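PDB 2HQB: transcriptional activator of comK gene from Bacillus halodurans, which probably activates the competence gene comK and, as a BMP-family lipoprotein with a periplasmic-binding-protein fold, may bind a small ligand. Local coordinates for residues 25-36 / 231-242; 155-163 / 173-182. All coordinates share one frame; numbering follows the deposited sequence.

Contact 1. Residues 25-36 / 231-242; sequences AYEGLLNIHSNL and DDLYVLVAKRFQ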
loop_
_atom_site.group_PDB
_atom_site.type_symbol
_atom_site.label_atom_id
_atom_site.label_comp_id
_atom_site.label_asym_id
_atom_site.label_seq_id
_atom_site.Cartn_x
_atom_site.Cartn_y
_atom_site.Cartn_z
ATOM N N ALA A 25 5.993 7.172 4.698
ATOM C CA ALA A 25 7.197 7.646 4.027
ATOM C C ALA A 25 8.118 8.289 5.068
ATOM O O ALA A 25 9.334 8.151 4.973
ATOM C CB ALA A 25 6.866 8.653 2.947
ATOM N N TYR A 26 7.539 8.999 6.044
ATOM C CA TYR A 26 8.307 9.624 7.128
ATOM C C TYR A 26 9.027 8.520 7.903
ATOM O O TYR A 26 10.215 8.599 8.189
ATOM C CB TYR A 26 7.390 10.384 8.100
ATOM C CG TYR A 26 6.744 11.612 7.515
ATOM C CD1 TYR A 26 5.561 12.114 8.017
ATOM C CD2 TYR A 26 7.269 12.225 6.415
ATOM C CE1 TYR A 26 4.923 13.189 7.410
ATOM C CE2 TYR A 26 6.644 13.279 5.822
ATOM C CZ TYR A 26 5.477 13.750 6.311
ATOM O OH TYR A 26 4.857 14.761 5.625
ATOM N N GLU A 27 8.313 7.482 8.274
ATOM C CA GLU A 27 9.007 6.446 8.978
ATOM C C GLU A 27 10.038 5.783 8.088
ATOM O O GLU A 27 11.041 5.306 8.581
ATOM C CB GLU A 27 8.040 5.421 9.571
ATOM C CG GLU A 27 7.080 4.777 8.658
ATOM C CD GLU A 27 5.873 4.245 9.428
ATOM O OE1 GLU A 27 5.332 3.174 9.024
ATOM O OE2 GLU A 27 5.468 4.911 10.426
ATOM N N GLY A 28 9.798 5.787 6.779
ATOM C CA GLY A 28 10.722 5.176 5.837
ATOM C C GLY A 28 12.023 5.945 5.834
ATOM O O GLY A 28 13.090 5.368 5.968
ATOM N N LEU A 29 11.935 7.259 5.676
ATOM C CA LEU A 29 13.129 8.088 5.683
ATOM C C LEU A 29 13.812 7.934 7.049
ATOM O O LEU A 29 15.022 7.851 7.119
ATOM C CB LEU A 29 12.774 9.560 5.422
ATOM C CG LEU A 29 13.963 10.484 5.111
ATOM C CD1 LEU A 29 14.531 10.113 3.756
ATOM C CD2 LEU A 29 13.556 11.945 5.119
ATOM N N LEU A 30 13.041 7.882 8.136
ATOM C CA LEU A 30 13.622 7.723 9.459
ATOM C C LEU A 30 14.428 6.440 9.591
ATOM O O LEU A 30 15.470 6.447 10.226
ATOM C CB LEU A 30 12.537 7.763 10.525
ATOM C CG LEU A 30 12.180 9.217 10.837
ATOM C CD1 LEU A 30 11.058 9.344 11.887
ATOM C CD2 LEU A 30 13.420 9.881 11.339
ATOM N N ASN A 31 13.971 5.344 9.002
ATOM C CA ASN A 31 14.703 4.092 9.111
ATOM C C ASN A 31 15.903 4.096 8.172
ATOM O O ASN A 31 16.912 3.444 8.439
ATOM C CB ASN A 31 13.798 2.893 8.796
ATOM C CG ASN A 31 12.607 2.807 9.726
ATOM O OD1 ASN A 31 12.724 3.096 10.918
ATOM N ND2 ASN A 31 11.452 2.397 9.192
ATOM N N ILE A 32 15.786 4.820 7.061
ATOM C CA ILE A 32 16.886 4.934 6.115
ATOM C C ILE A 32 18.058 5.501 6.931
ATOM O O ILE A 32 19.101 4.872 7.017
ATOM C CB ILE A 32 16.506 5.879 4.915
ATOM C CG1 ILE A 32 15.849 5.066 3.791
ATOM C CG2 ILE A 32 17.718 6.636 4.423
ATOM C CD1 ILE A 32 15.417 5.911 2.612
ATOM N N HIS A 33 17.874 6.663 7.547
ATOM C CA HIS A 33 18.907 7.281 8.372
ATOM C C HIS A 33 19.274 6.420 9.575
ATOM O O HIS A 33 20.350 6.542 10.160
ATOM C CB HIS A 33 18.421 8.633 8.888
ATOM C CG HIS A 33 19.160 9.121 10.099
ATOM N ND1 HIS A 33 20.396 9.730 10.030
ATOM C CD2 HIS A 33 18.832 9.091 11.414
ATOM C CE1 HIS A 33 20.795 10.057 11.245
ATOM N NE2 HIS A 33 19.864 9.682 12.104
ATOM N N SER A 34 18.364 5.556 9.966
ATOM C CA SER A 34 18.619 4.715 11.118
ATOM C C SER A 34 19.309 3.392 10.785
ATOM O O SER A 34 20.367 3.125 11.319
ATOM C CB SER A 34 17.306 4.471 11.861
ATOM O OG SER A 34 17.380 3.316 12.664
ATOM N N ASN A 35 18.719 2.581 9.908
ATOM C CA ASN A 35 19.285 1.280 9.535
ATOM C C ASN A 35 20.502 1.317 8.572
ATOM O O ASN A 35 21.253 0.352 8.447
ATOM C CB ASN A 35 18.161 0.383 8.997
ATOM C CG ASN A 35 17.113 0.060 10.069
ATOM O OD1 ASN A 35 17.468 -0.340 11.183
ATOM N ND2 ASN A 35 15.825 0.220 9.736
ATOM N N LEU A 36 20.673 2.437 7.884
ATOM C CA LEU A 36 21.822 2.670 7.007
ATOM C C LEU A 36 22.471 3.820 7.791
ATOM O O LEU A 36 21.934 4.239 8.820
ATOM C CB LEU A 36 21.366 3.102 5.603
ATOM C CG LEU A 36 20.390 2.092 4.975
ATOM C CD1 LEU A 36 20.148 2.394 3.504
ATOM C CD2 LEU A 36 20.941 0.700 5.130
ATOM N N ASP A 231 7.884 1.583 4.548
ATOM C CA ASP A 231 9.081 1.919 5.308
ATOM C C ASP A 231 10.191 0.964 4.920
ATOM O O ASP A 231 11.345 1.374 4.719
ATOM C CB ASP A 231 8.809 1.888 6.821
ATOM C CG ASP A 231 8.043 0.635 7.278
ATOM O OD1 ASP A 231 7.557 -0.163 6.440
ATOM O OD2 ASP A 231 7.924 0.466 8.511
ATOM N N ASP A 232 9.827 -0.306 4.785
ATOM C CA ASP A 232 10.782 -1.324 4.380
ATOM C C ASP A 232 11.271 -1.117 2.960
ATOM O O ASP A 232 12.466 -1.181 2.686
ATOM C CB ASP A 232 10.155 -2.690 4.490
ATOM C CG ASP A 232 10.017 -3.104 5.891
ATOM O OD1 ASP A 232 10.333 -2.253 6.753
ATOM O OD2 ASP A 232 9.604 -4.251 6.133
ATOM N N LEU A 233 10.348 -0.887 2.051
ATOM C CA LEU A 233 10.761 -0.659 0.696
ATOM C C LEU A 233 11.730 0.535 0.606
ATOM O O LEU A 233 12.692 0.491 -0.167
ATOM C CB LEU A 233 9.546 -0.411 -0.192
ATOM C CG LEU A 233 9.955 -0.557 -1.645
ATOM C CD1 LEU A 233 10.445 -1.974 -1.819
ATOM C CD2 LEU A 233 8.795 -0.256 -2.577
ATOM N N TYR A 234 11.485 1.597 1.377
ATOM C CA TYR A 234 12.371 2.765 1.327
ATOM C C TYR A 234 13.767 2.362 1.702
ATOM O O TYR A 234 14.701 2.635 0.987
ATOM C CB TYR A 234 11.934 3.883 2.277
ATOM C CG TYR A 234 11.051 4.919 1.635
ATOM C CD1 TYR A 234 9.731 4.632 1.325
ATOM C CD2 TYR A 234 11.524 6.195 1.358
ATOM C CE1 TYR A 234 8.905 5.585 0.765
ATOM C CE2 TYR A 234 10.699 7.153 0.797
ATOM C CZ TYR A 234 9.387 6.835 0.505
ATOM O OH TYR A 234 8.533 7.754 -0.064
ATOM N N VAL A 235 13.904 1.726 2.853
ATOM C CA VAL A 235 15.194 1.277 3.316
ATOM C C VAL A 235 15.769 0.354 2.236
ATOM O O VAL A 235 16.856 0.591 1.737
ATOM C CB VAL A 235 15.033 0.572 4.694
ATOM C CG1 VAL A 235 16.330 -0.066 5.134
ATOM C CG2 VAL A 235 14.580 1.608 5.731
ATOM N N LEU A 236 15.024 -0.669 1.847
ATOM C CA LEU A 236 15.483 -1.594 0.826
ATOM C C LEU A 236 16.102 -0.897 -0.386
ATOM O O LEU A 236 17.247 -1.177 -0.773
ATOM C CB LEU A 236 14.321 -2.479 0.365
ATOM C CG LEU A 236 14.477 -3.369 -0.871
ATOM C CD1 LEU A 236 15.717 -4.265 -0.700
ATOM C CD2 LEU A 236 13.249 -4.242 -1.040
ATOM N N VAL A 237 15.335 0.003 -0.986
ATOM C CA VAL A 237 15.759 0.737 -2.172
ATOM C C VAL A 237 16.951 1.659 -1.916
ATOM O O VAL A 237 17.723 1.923 -2.813
ATOM C CB VAL A 237 14.558 1.542 -2.740
ATOM C CG1 VAL A 237 15.013 2.514 -3.810
ATOM C CG2 VAL A 237 13.500 0.561 -3.291
ATOM N N ALA A 238 17.111 2.141 -0.691
ATOM C CA ALA A 238 18.224 3.031 -0.343
ATOM C C ALA A 238 19.519 2.226 -0.085
ATOM O O ALA A 238 20.639 2.769 -0.063
ATOM C CB ALA A 238 17.858 3.841 0.906
ATOM N N LYS A 239 19.329 0.930 0.126
ATOM C CA LYS A 239 20.394 0.005 0.387
ATOM C C LYS A 239 20.947 -0.446 -0.951
ATOM O O LYS A 239 22.149 -0.597 -1.105
ATOM C CB LYS A 239 19.853 -1.191 1.165
ATOM C CG LYS A 239 20.921 -2.172 1.580
ATOM C CD LYS A 239 20.363 -3.297 2.420
ATOM C CE LYS A 239 21.485 -4.121 3.056
ATOM N NZ LYS A 239 21.009 -5.014 4.167
ATOM N N ARG A 240 20.094 -0.676 -1.933
ATOM C CA ARG A 240 20.634 -1.091 -3.215
ATOM C C ARG A 240 21.346 0.081 -3.862
ATOM O O ARG A 240 22.373 -0.086 -4.509
ATOM C CB ARG A 240 19.542 -1.628 -4.138
ATOM C CG ARG A 240 18.961 -2.924 -3.622
ATOM C CD ARG A 240 18.280 -3.689 -4.720
ATOM N NE ARG A 240 19.207 -4.590 -5.392
ATOM C CZ ARG A 240 18.895 -5.342 -6.442
ATOM N NH1 ARG A 240 17.674 -5.307 -6.960
ATOM N NH2 ARG A 240 19.802 -6.143 -6.965
ATOM N N PHE A 241 20.825 1.281 -3.671
ATOM C CA PHE A 241 21.470 2.433 -4.270
ATOM C C PHE A 241 22.844 2.656 -3.656
ATOM O O PHE A 241 23.732 3.264 -4.261
ATOM C CB PHE A 241 20.646 3.688 -4.081
ATOM C CG PHE A 241 21.311 4.909 -4.607
ATOM C CD1 PHE A 241 21.427 5.112 -5.983
ATOM C CD2 PHE A 241 21.848 5.866 -3.722
ATOM C CE1 PHE A 241 22.073 6.266 -6.487
ATOM C CE2 PHE A 241 22.497 7.032 -4.198
ATOM C CZ PHE A 241 22.608 7.235 -5.589
ATOM N N GLN A 242 23.020 2.179 -2.439
ATOM C CA GLN A 242 24.299 2.341 -1.780
ATOM C C GLN A 242 25.243 1.260 -2.322
ATOM O O GLN A 242 26.396 1.530 -2.624
ATOM C CB GLN A 242 24.102 2.214 -0.261
ATOM C CG GLN A 242 25.260 2.715 0.593
ATOM C CD GLN A 242 24.926 2.743 2.074
ATOM O OE1 GLN A 242 24.268 1.818 2.597
ATOM N NE2 GLN A 242 25.394 3.797 2.770
#
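I32 sets CG1 beside its own backbone N (chi1 -89°) and runs on extended, which carries CD1 to 3.6 Å from CB of A238. V235 has CG1 anti to its backbone N (chi1 173°), which puts CG2 beside that N, and CG2 sits 3.4 Å from N31 CB; the side chain is a knob in the hole made by G28, N31, I32 and N35. Helices 23-35 and 230-240 thus pack side by side, crossing at -40°, against the parallel sheet, I32 on V8 and F68, Y234 on L10. They come closest at G28, whose CA approaches D231 CA to 3.7 Å. Y234 CB packs on G28 CA, and its ring runs on to A25 CB, then to the rings of F68 and F93, on strands 66-69 and 89-93. Beyond the helix end, L36 lays CD1 3.8 Å from A238 CB.

At the D231 end two acids meet: D231 OD2 lies 3.8 Å from E27 OE1, while E27 OE2 pairs with R23. D231 OD1 accepts from D232 N, and a leucine in its place would probably leave that N-H without its side-chain acceptor. No hydrogen bond crosses the interface, so packing joins the helices, and R23 probably eases the carboxylates' repulsion.

Contact 2. Residues 155-163 / 173-182; sequences EAFVRYVGE and LFQELQKEQV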
loop_
_atom_site.group_PDB
_atom_site.type_symbol
_atom_site.label_atom_id
_atom_site.label_comp_id
_atom_site.label_asym_id
_atom_site.label_seq_id
_atom_site.Cartn_x
_atom_site.Cartn_y
_atom_site.Cartn_z
ATOM N N GLU A 155 -20.856 -14.404 -2.465
ATOM C CA GLU A 155 -21.168 -13.313 -3.375
ATOM C C GLU A 155 -20.470 -12.036 -2.878
ATOM O O GLU A 155 -20.759 -11.553 -1.772
ATOM C CB GLU A 155 -22.680 -13.074 -3.435
ATOM C CG GLU A 155 -23.029 -11.696 -3.922
ATOM C CD GLU A 155 -24.436 -11.580 -4.475
ATOM O OE1 GLU A 155 -25.419 -11.855 -3.731
ATOM O OE2 GLU A 155 -24.546 -11.195 -5.670
ATOM N N ALA A 156 -19.569 -11.494 -3.707
ATOM C CA ALA A 156 -18.802 -10.287 -3.382
ATOM C C ALA A 156 -19.440 -8.975 -3.847
ATOM O O ALA A 156 -19.900 -8.860 -4.964
ATOM C CB ALA A 156 -17.395 -10.409 -3.954
ATOM N N PHE A 157 -19.469 -7.984 -2.969
ATOM C CA PHE A 157 -20.028 -6.695 -3.330
ATOM C C PHE A 157 -18.939 -5.642 -3.405
ATOM O O PHE A 157 -18.220 -5.411 -2.439
ATOM C CB PHE A 157 -21.055 -6.239 -2.310
ATOM C CG PHE A 157 -22.285 -7.045 -2.310
ATOM C CD1 PHE A 157 -22.241 -8.394 -1.987
ATOM C CD2 PHE A 157 -23.504 -6.455 -2.585
ATOM C CE1 PHE A 157 -23.408 -9.147 -1.927
ATOM C CE2 PHE A 157 -24.676 -7.202 -2.530
ATOM C CZ PHE A 157 -24.633 -8.547 -2.198
ATOM N N VAL A 158 -18.840 -4.997 -4.559
ATOM C CA VAL A 158 -17.853 -3.957 -4.776
ATOM C C VAL A 158 -18.549 -2.642 -5.020
ATOM O O VAL A 158 -19.363 -2.537 -5.917
ATOM C CB VAL A 158 -16.987 -4.256 -5.993
ATOM C CG1 VAL A 158 -15.977 -3.159 -6.180
ATOM C CG2 VAL A 158 -16.290 -5.580 -5.814
ATOM N N ARG A 159 -18.234 -1.658 -4.185
ATOM C CA ARG A 159 -18.765 -0.298 -4.304
ATOM C C ARG A 159 -17.547 0.607 -4.458
ATOM O O ARG A 159 -16.528 0.410 -3.806
ATOM C CB ARG A 159 -19.559 0.122 -3.060
ATOM C CG ARG A 159 -20.889 -0.596 -2.879
ATOM C CD ARG A 159 -21.725 -0.548 -4.146
ATOM N NE ARG A 159 -21.813 -1.859 -4.781
ATOM C CZ ARG A 159 -22.919 -2.598 -4.806
ATOM N NH1 ARG A 159 -24.039 -2.160 -4.235
ATOM N NH2 ARG A 159 -22.909 -3.776 -5.408
ATOM N N TYR A 160 -17.659 1.599 -5.325
ATOM C CA TYR A 160 -16.565 2.524 -5.568
ATOM C C TYR A 160 -16.832 3.902 -4.973
ATOM O O TYR A 160 -17.892 4.471 -5.175
ATOM C CB TYR A 160 -16.312 2.648 -7.092
ATOM C CG TYR A 160 -15.702 1.380 -7.682
ATOM C CD1 TYR A 160 -16.423 0.549 -8.562
ATOM C CD2 TYR A 160 -14.447 0.952 -7.263
ATOM C CE1 TYR A 160 -15.914 -0.666 -8.982
ATOM C CE2 TYR A 160 -13.933 -0.249 -7.671
ATOM C CZ TYR A 160 -14.667 -1.066 -8.524
ATOM O OH TYR A 160 -14.122 -2.300 -8.830
ATOM N N VAL A 161 -15.879 4.430 -4.209
ATOM C CA VAL A 161 -16.020 5.790 -3.682
ATOM C C VAL A 161 -15.443 6.660 -4.786
ATOM O O VAL A 161 -14.545 6.245 -5.538
ATOM C CB VAL A 161 -15.145 6.059 -2.490
ATOM C CG1 VAL A 161 -15.367 7.471 -2.028
ATOM C CG2 VAL A 161 -15.407 5.084 -1.426
ATOM N N GLY A 162 -15.916 7.875 -4.922
ATOM C CA GLY A 162 -15.313 8.640 -5.993
ATOM C C GLY A 162 -13.807 8.781 -5.816
ATOM O O GLY A 162 -13.065 8.790 -6.787
ATOM N N GLU A 163 -13.367 8.946 -4.560
ATOM C CA GLU A 163 -11.943 9.105 -4.231
ATOM C C GLU A 163 -11.427 8.463 -2.927
ATOM O O GLU A 163 -12.090 7.619 -2.332
ATOM C CB GLU A 163 -11.557 10.582 -4.234
ATOM C CG GLU A 163 -10.064 10.751 -3.906
ATOM C CD GLU A 163 -9.469 12.023 -4.430
ATOM O OE1 GLU A 163 -10.124 13.081 -4.225
ATOM O OE2 GLU A 163 -8.357 11.952 -5.029
ATOM N N LEU A 173 -21.714 3.966 1.468
ATOM C CA LEU A 173 -21.539 2.682 0.819
ATOM C C LEU A 173 -21.491 1.577 1.883
ATOM O O LEU A 173 -22.007 0.481 1.661
ATOM C CB LEU A 173 -20.259 2.666 -0.018
ATOM C CG LEU A 173 -20.174 3.695 -1.148
ATOM C CD1 LEU A 173 -18.813 3.582 -1.845
ATOM C CD2 LEU A 173 -21.310 3.485 -2.134
ATOM N N PHE A 174 -20.876 1.847 3.034
ATOM C CA PHE A 174 -20.847 0.842 4.103
ATOM C C PHE A 174 -22.283 0.507 4.497
ATOM O O PHE A 174 -22.686 -0.662 4.524
ATOM C CB PHE A 174 -20.138 1.360 5.352
ATOM C CG PHE A 174 -20.267 0.435 6.540
ATOM C CD1 PHE A 174 -19.912 -0.921 6.431
ATOM C CD2 PHE A 174 -20.733 0.912 7.765
ATOM C CE1 PHE A 174 -20.018 -1.782 7.522
ATOM C CE2 PHE A 174 -20.850 0.067 8.875
ATOM C CZ PHE A 174 -20.490 -1.287 8.760
ATOM N N GLN A 175 -23.034 1.562 4.817
ATOM C CA GLN A 175 -24.435 1.453 5.206
ATOM C C GLN A 175 -25.231 0.669 4.151
ATOM O O GLN A 175 -25.872 -0.350 4.464
ATOM C CB GLN A 175 -25.009 2.860 5.422
ATOM C CG GLN A 175 -24.785 3.381 6.845
ATOM C CD GLN A 175 -24.482 4.880 6.870
ATOM O OE1 GLN A 175 -24.936 5.627 5.984
ATOM N NE2 GLN A 175 -23.720 5.336 7.891
ATOM N N GLU A 176 -25.190 1.158 2.912
ATOM C CA GLU A 176 -25.828 0.492 1.781
ATOM C C GLU A 176 -25.619 -1.039 1.800
ATOM O O GLU A 176 -26.583 -1.808 1.798
ATOM C CB GLU A 176 -25.223 0.995 0.483
ATOM C CG GLU A 176 -25.887 2.167 -0.151
ATOM C CD GLU A 176 -25.447 2.285 -1.588
ATOM O OE1 GLU A 176 -25.491 1.241 -2.287
ATOM O OE2 GLU A 176 -25.056 3.398 -2.011
ATOM N N LEU A 177 -24.354 -1.463 1.766
ATOM C CA LEU A 177 -24.019 -2.877 1.770
ATOM C C LEU A 177 -24.435 -3.491 3.091
ATOM O O LEU A 177 -24.516 -4.731 3.239
ATOM C CB LEU A 177 -22.520 -3.071 1.593
ATOM C CG LEU A 177 -21.907 -2.641 0.282
ATOM C CD1 LEU A 177 -20.405 -2.750 0.416
ATOM C CD2 LEU A 177 -22.436 -3.509 -0.839
ATOM N N GLN A 178 -24.664 -2.624 4.072
ATOM C CA GLN A 178 -25.096 -3.115 5.373
ATOM C C GLN A 178 -26.473 -3.731 5.112
ATOM O O GLN A 178 -26.717 -4.896 5.422
ATOM C CB GLN A 178 -25.194 -1.969 6.393
ATOM C CG GLN A 178 -25.409 -2.437 7.831
ATOM C CD GLN A 178 -24.151 -3.005 8.463
ATOM O OE1 GLN A 178 -23.362 -3.689 7.804
ATOM N NE2 GLN A 178 -23.964 -2.734 9.751
ATOM N N LYS A 179 -27.349 -2.943 4.496
ATOM C CA LYS A 179 -28.693 -3.380 4.159
ATOM C C LYS A 179 -28.694 -4.448 3.058
ATOM O O LYS A 179 -29.635 -4.548 2.285
ATOM C CB LYS A 179 -29.528 -2.176 3.701
ATOM C CG LYS A 179 -29.559 -1.038 4.696
ATOM C CD LYS A 179 -30.393 0.138 4.198
ATOM C CE LYS A 179 -30.318 1.296 5.205
ATOM N NZ LYS A 179 -31.132 2.475 4.806
ATOM N N GLU A 180 -27.652 -5.253 2.976
ATOM C CA GLU A 180 -27.607 -6.273 1.944
ATOM C C GLU A 180 -26.994 -7.503 2.576
ATOM O O GLU A 180 -26.543 -8.430 1.894
ATOM C CB GLU A 180 -26.758 -5.799 0.768
ATOM C CG GLU A 180 -26.842 -6.696 -0.452
ATOM C CD GLU A 180 -27.594 -6.052 -1.616
ATOM O OE1 GLU A 180 -27.716 -6.705 -2.687
ATOM O OE2 GLU A 180 -28.062 -4.896 -1.457
ATOM N N GLN A 181 -26.989 -7.479 3.905
ATOM C CA GLN A 181 -26.466 -8.552 4.739
ATOM C C GLN A 181 -24.999 -8.857 4.482
ATOM O O GLN A 181 -24.603 -10.013 4.469
ATOM C CB GLN A 181 -27.301 -9.828 4.564
ATOM C CG GLN A 181 -28.820 -9.609 4.587
ATOM C CD GLN A 181 -29.345 -8.999 5.892
ATOM O OE1 GLN A 181 -29.025 -7.856 6.241
ATOM N NE2 GLN A 181 -30.165 -9.766 6.614
ATOM N N VAL A 182 -24.195 -7.820 4.270
ATOM C CA VAL A 182 -22.764 -8.015 4.062
ATOM C C VAL A 182 -22.181 -7.912 5.476
ATOM O O VAL A 182 -22.548 -7.026 6.250
ATOM C CB VAL A 182 -22.155 -6.916 3.135
ATOM C CG1 VAL A 182 -20.781 -7.337 2.657
ATOM C CG2 VAL A 182 -23.053 -6.665 1.942
#
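L177 drives CD2 between F157 and R159, and this methyl is the centre of the tightly packed half of the contact. It lies 3.4 Å from F157 CB and also beside the ring, the two side chains sliding past each other in opposite directions. V182 CG2 is modelled over one face of that ring, though it is crowded against L177 O and its exact place is doubtful. Further along the strand, L173 CD1 reaches 3.7 Å from V161 CG2 and 3.6 Å from Y160 O, while R159 CB rests against the same leucine. V161 and L173 also touch I132 of the neighbouring strand, so this part is continuous with the sheet interior.

The solvent side is looser and belongs to R159. Its chain bends at chi2 and chi3 (-51° and 110°), folding the guanidinium back so that NE donates to V158 O at 2.8 Å in a nearly straight bond of 167°. L177 CD2 lies 3.9 Å above one face of the planar group, offset toward its rim. E176 comes in at the guanidinium edge, but its OE1 stays 4.2 Å from R159 NH1, beyond a salt bridge.

This is the first half of a beta-alpha-beta crossover: edge strand 155-160 leads into helix 167-178, which packs back on it nearly antiparallel before strand 184-186. The alternate residues V158 and Y160 face helix 139-150 on the other side of the sheet. Strand and helix share no hydrogen bond here; the strand's backbone bonds go to 128-133. Aliphatic and aromatic packing therefore carries the contact, and E176 probably adds only a weak, partly screened attraction to R159, whose rotation is probably limited by its bond to V158 O and by L177 against one face.

How the contacts relate
The two contacts sit on opposite sides of the chain's centre, their centres about 37 Å apart, and share no helix or strand. Contact 2 is nested within the chain loop that contact 1 closes. Contact 1 sets two sequence-distant helices side by side beside the parallel sheet containing 7-11 and 66-69; contact 2 lays a helix on the edge strand of the other, mixed sheet, close to it in sequence. Both are partly buried and combine apolar packing with charged groups, but the charges differ: 25-36/231-242 brings two acids together near an arginine, whereas 155-163/173-182 has an arginine and a glutamate that stop short of pairing.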